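Local coordinates for protein putative polyketide synthase (Brevibacillus brevis, PDB 6HP2) that forms the O-methyltransferase domain of a trans-AT polyketide synthase, binds S-adenosyl-L-homocysteine and probably takes part in making the antibiotic bacillaene, at residues K313-Y316 with P317-L320; K79-E82 with M83-L87. All coordinates share one frame; numbering follows the deposited sequence.

Interaction 1: K313-Y316 with P317-L320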
loop_
_atom_site.group_PDB
_atom_site.type_symbol
_atom_site.label_atom_id
_atom_site.label_comp_id
_atom_site.label_asym_id
_atom_site.label_seq_id
_atom_site.Cartn_x
_atom_site.Cartn_y
_atom_site.Cartn_z
ATOM N N LYS A 313 -14.197 -10.116 5.070
ATOM C CA LYS A 313 -12.837 -9.919 4.600
ATOM C C LYS A 313 -12.055 -11.211 4.684
ATOM O O LYS A 313 -12.229 -11.993 5.612
ATOM C CB LYS A 313 -12.202 -8.838 5.479
ATOM C CG LYS A 313 -12.872 -7.538 5.444
ATOM C CD LYS A 313 -12.118 -6.504 6.301
ATOM C CE LYS A 313 -12.554 -6.702 7.805
ATOM N NZ LYS A 313 -11.731 -5.898 8.752
ATOM N N ARG A 314 -11.192 -11.448 3.693
ATOM C CA ARG A 314 -10.452 -12.700 3.673
ATOM C C ARG A 314 -9.278 -12.568 4.613
ATOM O O ARG A 314 -8.555 -11.586 4.519
ATOM C CB ARG A 314 -9.945 -13.037 2.264
ATOM C CG ARG A 314 -11.078 -13.129 1.230
ATOM C CD ARG A 314 -10.582 -13.619 -0.112
ATOM N NE ARG A 314 -10.003 -14.954 -0.016
ATOM C CZ ARG A 314 -9.534 -15.638 -1.055
ATOM N NH1 ARG A 314 -9.585 -15.122 -2.276
ATOM N NH2 ARG A 314 -9.022 -16.840 -0.871
ATOM N N PRO A 315 -9.035 -13.547 5.478
ATOM C CA PRO A 315 -7.781 -13.536 6.268
ATOM C C PRO A 315 -6.546 -13.657 5.390
ATOM O O PRO A 315 -6.474 -14.475 4.459
ATOM C CB PRO A 315 -7.906 -14.743 7.223
ATOM C CG PRO A 315 -9.426 -15.082 7.222
ATOM C CD PRO A 315 -9.950 -14.668 5.839
ATOM N N TYR A 316 -5.517 -12.844 5.632
ATOM C CA TYR A 316 -4.286 -12.894 4.828
ATOM C C TYR A 316 -3.634 -14.284 4.742
ATOM O O TYR A 316 -3.114 -14.655 3.691
ATOM C CB TYR A 316 -3.310 -11.827 5.348
ATOM C CG TYR A 316 -1.966 -11.768 4.671
ATOM C CD1 TYR A 316 -1.803 -11.085 3.476
ATOM C CD2 TYR A 316 -0.848 -12.349 5.251
ATOM C CE1 TYR A 316 -0.571 -11.008 2.861
ATOM C CE2 TYR A 316 0.390 -12.278 4.643
ATOM C CZ TYR A 316 0.520 -11.604 3.449
ATOM O OH TYR A 316 1.744 -11.522 2.831
ATOM N N PRO A 317 -3.644 -15.042 5.888
ATOM C CA PRO A 317 -3.050 -16.373 5.734
ATOM C C PRO A 317 -3.763 -17.217 4.708
ATOM O O PRO A 317 -3.109 -18.025 4.033
ATOM C CB PRO A 317 -3.183 -17.001 7.118
ATOM C CG PRO A 317 -3.240 -15.756 8.066
ATOM C CD PRO A 317 -4.055 -14.775 7.284
ATOM N N GLU A 318 -5.077 -17.014 4.549
ATOM C CA GLU A 318 -5.839 -17.798 3.575
ATOM C C GLU A 318 -5.483 -17.363 2.170
ATOM O O GLU A 318 -5.275 -18.209 1.295
ATOM C CB GLU A 318 -7.348 -17.666 3.811
ATOM C CG GLU A 318 -8.215 -18.361 2.764
ATOM C CD GLU A 318 -9.700 -17.986 2.869
ATOM O OE1 GLU A 318 -10.212 -17.831 4.006
ATOM O OE2 GLU A 318 -10.345 -17.831 1.812
ATOM N N ALA A 319 -5.411 -16.043 1.940
ATOM C CA ALA A 319 -4.989 -15.514 0.645
ATOM C C ALA A 319 -3.542 -15.879 0.314
ATOM O O ALA A 319 -3.213 -16.169 -0.854
ATOM C CB ALA A 319 -5.164 -14.000 0.631
ATOM N N LEU A 320 -2.650 -15.791 1.302
ATOM C CA LEU A 320 -1.259 -16.179 1.097
ATOM C C LEU A 320 -1.158 -17.650 0.720
ATOM O O LEU A 320 -0.449 -18.017 -0.222
ATOM C CB LEU A 320 -0.457 -15.914 2.373
ATOM C CG LEU A 320 0.984 -16.341 2.449
ATOM C CD1 LEU A 320 1.861 -15.657 1.361
ATOM C CD2 LEU A 320 1.521 -16.039 3.878
#
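P315 and A319 show how a strand can pass straight into a helix: the carbonyl O of P315, which sits at the N-cap position, accepts a hydrogen bond from the backbone N of A319 at 3.2 Å, nearly straight. One residue on, L320 N reaches Y316 O at 2.7 Å, and the helical ladder is under way. E318 N also approaches P315 O, but that bond is weak and bent. P317, in the first turn, has no N-H to offer, and at this point in a helix none is demanded of it; its ring carbon CD packs 3.6 Å from Y316 CB.

Short as it is, strand 314-315 forms one edge of the large mixed sheet, running parallel to strand 233-240. It adds an eighth strand to the 3-2-1-4-5-7-6 order of the Rossmann-like class I methyltransferase fold, and helix 316-326 then leaves that edge.

R314 and E318 pair across the strand-to-helix junction. Bent at its third torsion (chi3 61°), the arginine brings its guanidinium edge to the carboxylate; the two side chains cross at about a right angle, and the guanidinium and carboxylate planes are 52° apart. R314 NH2 meets E318 OE2 on its anti side, tilted out of the carboxylate plane, at 3.2 Å, and NE adds a weak bond to the same oxygen. The arginine's stronger partner is E237 on strand 233-240, which NH1 meets in a salt bridge; the side chain is poorly ordered. The E318 carboxylate lies in the helix's first turn, where it would probably also be stabilised by the helix dipole.

With CG anti to the backbone N (chi1 178°), the Y316 ring lies alongside L320, whose CB covers one face, while L320 CD2 approaches Y316 CE2 at 4.0 Å. The phenol OH is hydrogen-bonded to E82 OE2 on helix 70-88.

Interaction 2: K79-E82 with M83-L87. With SAH (S-adenosyl-L-homocysteine), chain B.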
loop_
_atom_site.group_PDB
_atom_site.type_symbol
_atom_site.label_atom_id
_atom_site.label_comp_id
_atom_site.label_asym_id
_atom_site.label_seq_id
_atom_site.Cartn_x
_atom_site.Cartn_y
_atom_site.Cartn_z
ATOM N N LYS A 79 9.188 -10.026 3.960
ATOM C CA LYS A 79 7.780 -9.934 4.282
ATOM C C LYS A 79 7.125 -8.791 3.555
ATOM O O LYS A 79 5.948 -8.882 3.191
ATOM C CB LYS A 79 7.606 -9.809 5.806
ATOM C CG LYS A 79 8.245 -11.031 6.556
ATOM C CD LYS A 79 7.491 -12.301 6.107
ATOM C CE LYS A 79 7.814 -13.493 7.013
ATOM N NZ LYS A 79 9.035 -14.219 6.595
ATOM N N GLN A 80 7.847 -7.710 3.339
ATOM C CA GLN A 80 7.333 -6.624 2.493
ATOM C C GLN A 80 7.096 -7.102 1.077
ATOM O O GLN A 80 6.093 -6.740 0.448
ATOM C CB GLN A 80 8.326 -5.457 2.500
ATOM C CG GLN A 80 8.343 -4.775 3.870
ATOM C CD GLN A 80 9.332 -3.696 3.950
ATOM O OE1 GLN A 80 10.486 -3.894 3.578
ATOM N NE2 GLN A 80 8.903 -2.528 4.413
ATOM N N VAL A 81 8.017 -7.910 0.554
ATOM C CA VAL A 81 7.809 -8.486 -0.756
ATOM C C VAL A 81 6.614 -9.448 -0.728
ATOM O O VAL A 81 5.815 -9.489 -1.656
ATOM C CB VAL A 81 9.090 -9.191 -1.213
ATOM C CG1 VAL A 81 8.792 -10.037 -2.435
ATOM C CG2 VAL A 81 10.235 -8.124 -1.501
ATOM N N GLU A 82 6.546 -10.300 0.280
ATOM C CA GLU A 82 5.483 -11.303 0.320
ATOM C C GLU A 82 4.117 -10.628 0.264
ATOM O O GLU A 82 3.223 -11.051 -0.472
ATOM C CB GLU A 82 5.616 -12.123 1.596
ATOM C CG GLU A 82 4.432 -13.133 1.806
ATOM C CD GLU A 82 4.392 -13.632 3.247
ATOM O OE1 GLU A 82 5.116 -14.608 3.505
ATOM O OE2 GLU A 82 3.675 -13.021 4.112
ATOM N N MET A 83 3.930 -9.587 1.068
ATOM C CA MET A 83 2.647 -8.888 1.093
ATOM C C MET A 83 2.286 -8.309 -0.264
ATOM O O MET A 83 1.140 -8.387 -0.708
ATOM C CB MET A 83 2.673 -7.775 2.119
ATOM C CG MET A 83 1.352 -7.013 2.204
ATOM S SD MET A 83 1.296 -5.871 3.645
ATOM C CE MET A 83 2.576 -4.702 3.304
ATOM N N ARG A 84 3.235 -7.672 -0.918
ATOM C CA ARG A 84 2.997 -7.169 -2.276
ATOM C C ARG A 84 2.686 -8.296 -3.250
ATOM O O ARG A 84 1.866 -8.122 -4.153
ATOM C CB ARG A 84 4.220 -6.367 -2.720
ATOM C CG ARG A 84 4.277 -5.006 -2.065
ATOM C CD ARG A 84 5.631 -4.322 -2.370
ATOM N NE ARG A 84 5.559 -2.882 -2.116
ATOM C CZ ARG A 84 5.590 -2.338 -0.897
ATOM N NH1 ARG A 84 5.647 -3.115 0.206
ATOM N NH2 ARG A 84 5.535 -1.032 -0.796
ATOM N N GLN A 85 3.314 -9.466 -3.078
ATOM C CA GLN A 85 2.988 -10.580 -3.953
ATOM C C GLN A 85 1.525 -10.970 -3.804
ATOM O O GLN A 85 0.847 -11.286 -4.794
ATOM C CB GLN A 85 3.862 -11.815 -3.675
ATOM C CG GLN A 85 5.356 -11.608 -4.046
ATOM C CD GLN A 85 6.201 -12.771 -3.638
ATOM O OE1 GLN A 85 5.866 -13.467 -2.685
ATOM N NE2 GLN A 85 7.305 -13.003 -4.346
ATOM N N VAL A 86 1.024 -10.982 -2.573
ATOM C CA VAL A 86 -0.396 -11.291 -2.367
ATOM C C VAL A 86 -1.241 -10.212 -3.015
ATOM O O VAL A 86 -2.258 -10.490 -3.615
ATOM C CB VAL A 86 -0.732 -11.463 -0.875
ATOM C CG1 VAL A 86 -2.279 -11.726 -0.651
ATOM C CG2 VAL A 86 0.052 -12.706 -0.307
ATOM N N LEU A 87 -0.818 -8.964 -2.937
ATOM C CA LEU A 87 -1.636 -7.901 -3.521
ATOM C C LEU A 87 -1.731 -8.055 -5.034
ATOM O O LEU A 87 -2.797 -7.824 -5.627
ATOM C CB LEU A 87 -1.019 -6.516 -3.188
ATOM C CG LEU A 87 -1.736 -5.271 -3.733
ATOM C CD1 LEU A 87 -3.052 -5.092 -3.012
ATOM C CD2 LEU A 87 -0.813 -4.042 -3.523
HETATM N N SAH B . 3.931 3.216 -1.777
HETATM C CA SAH B . 5.288 3.440 -1.289
HETATM C CB SAH B . 5.360 4.605 -0.310
HETATM C CG SAH B . 4.315 4.609 0.792
HETATM S SD SAH B . 4.646 5.928 1.997
HETATM C C SAH B . 5.768 2.157 -0.656
HETATM O O SAH B . 6.904 2.079 -0.190
HETATM O OXT SAH B . 5.018 1.187 -0.626
HETATM C "C5'" SAH B . 3.354 7.073 1.461
HETATM C "C4'" SAH B . 3.656 7.693 0.099
HETATM O "O4'" SAH B . 2.508 8.468 -0.312
HETATM C "C3'" SAH B . 4.812 8.742 0.186
HETATM O "O3'" SAH B . 5.606 8.507 -0.987
HETATM C "C2'" SAH B . 4.146 10.115 0.127
HETATM O "O2'" SAH B . 4.912 11.126 -0.459
HETATM C "C1'" SAH B . 2.901 9.770 -0.722
HETATM N N9 SAH B . 1.777 10.699 -0.622
HETATM C C8 SAH B . 1.087 11.080 0.493
HETATM N N7 SAH B . 0.183 11.981 0.097
HETATM C C5 SAH B . 0.254 12.125 -1.247
HETATM C C6 SAH B . -0.426 12.909 -2.172
HETATM N N6 SAH B . -1.440 13.716 -1.867
HETATM N N1 SAH B . -0.104 12.798 -3.494
HETATM C C2 SAH B . 0.948 12.004 -3.908
HETATM N N3 SAH B . 1.633 11.261 -2.981
HETATM C C4 SAH B . 1.318 11.358 -1.683
#
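V81 and Q85 lie one turn apart on helix 70-88, and the bond from Q85 N to V81 O, 2.9 Å long, is one of four i to i+4 backbone bonds joining 79-82 to 83-87. M83 N to K79 O and V86 N to E82 O match it closely; R84 N to Q80 O, at 3.3 Å, is weak.

Van der Waals packing follows the same spacing. Q85 lays its CG against V81 O at 3.2 Å, and its amide NE2 passes V81 CG1 at 3.8 Å on the way to its hydrogen bond with the carbonyl of P332. V86 CG2 rests 3.6 Å from E82 O.

The ionic contacts belong to R84, a residue of the S-adenosyl-L-homocysteine site. Its chain is extended from CG to NE, and the last torsion (chi4 77°) turns the guanidinium so that Q80 O and the ligand carboxylate both lie at its edge. NH2 faces that carboxylate, but the modelled approach is too close for its distance to be relied on. D109 forms a salt bridge with NE, and T46 binds NH1 weakly. An arginine steadied in this way would probably present a positive edge to the ligand's carboxylate.

Overall arrangement
Read from the N terminus, interaction 2 comes first, inside helix 70-88, and is complete long before interaction 1 opens at residue 313; the two are in series, neither nested nor crossed. Each is local, so neither closes a long loop by itself. What joins them is the meeting of their helices: L320 CD1 packs on E82 CG and Y316 CE1 on V86 CG2, both at 3.6 Å, with the centres of the contacts about 12 Å apart. Through Y316 and L320 the helix that leaves the sheet edge is thus tied to one flank of helix 70-88, while R84 on that helix reaches toward the ligand.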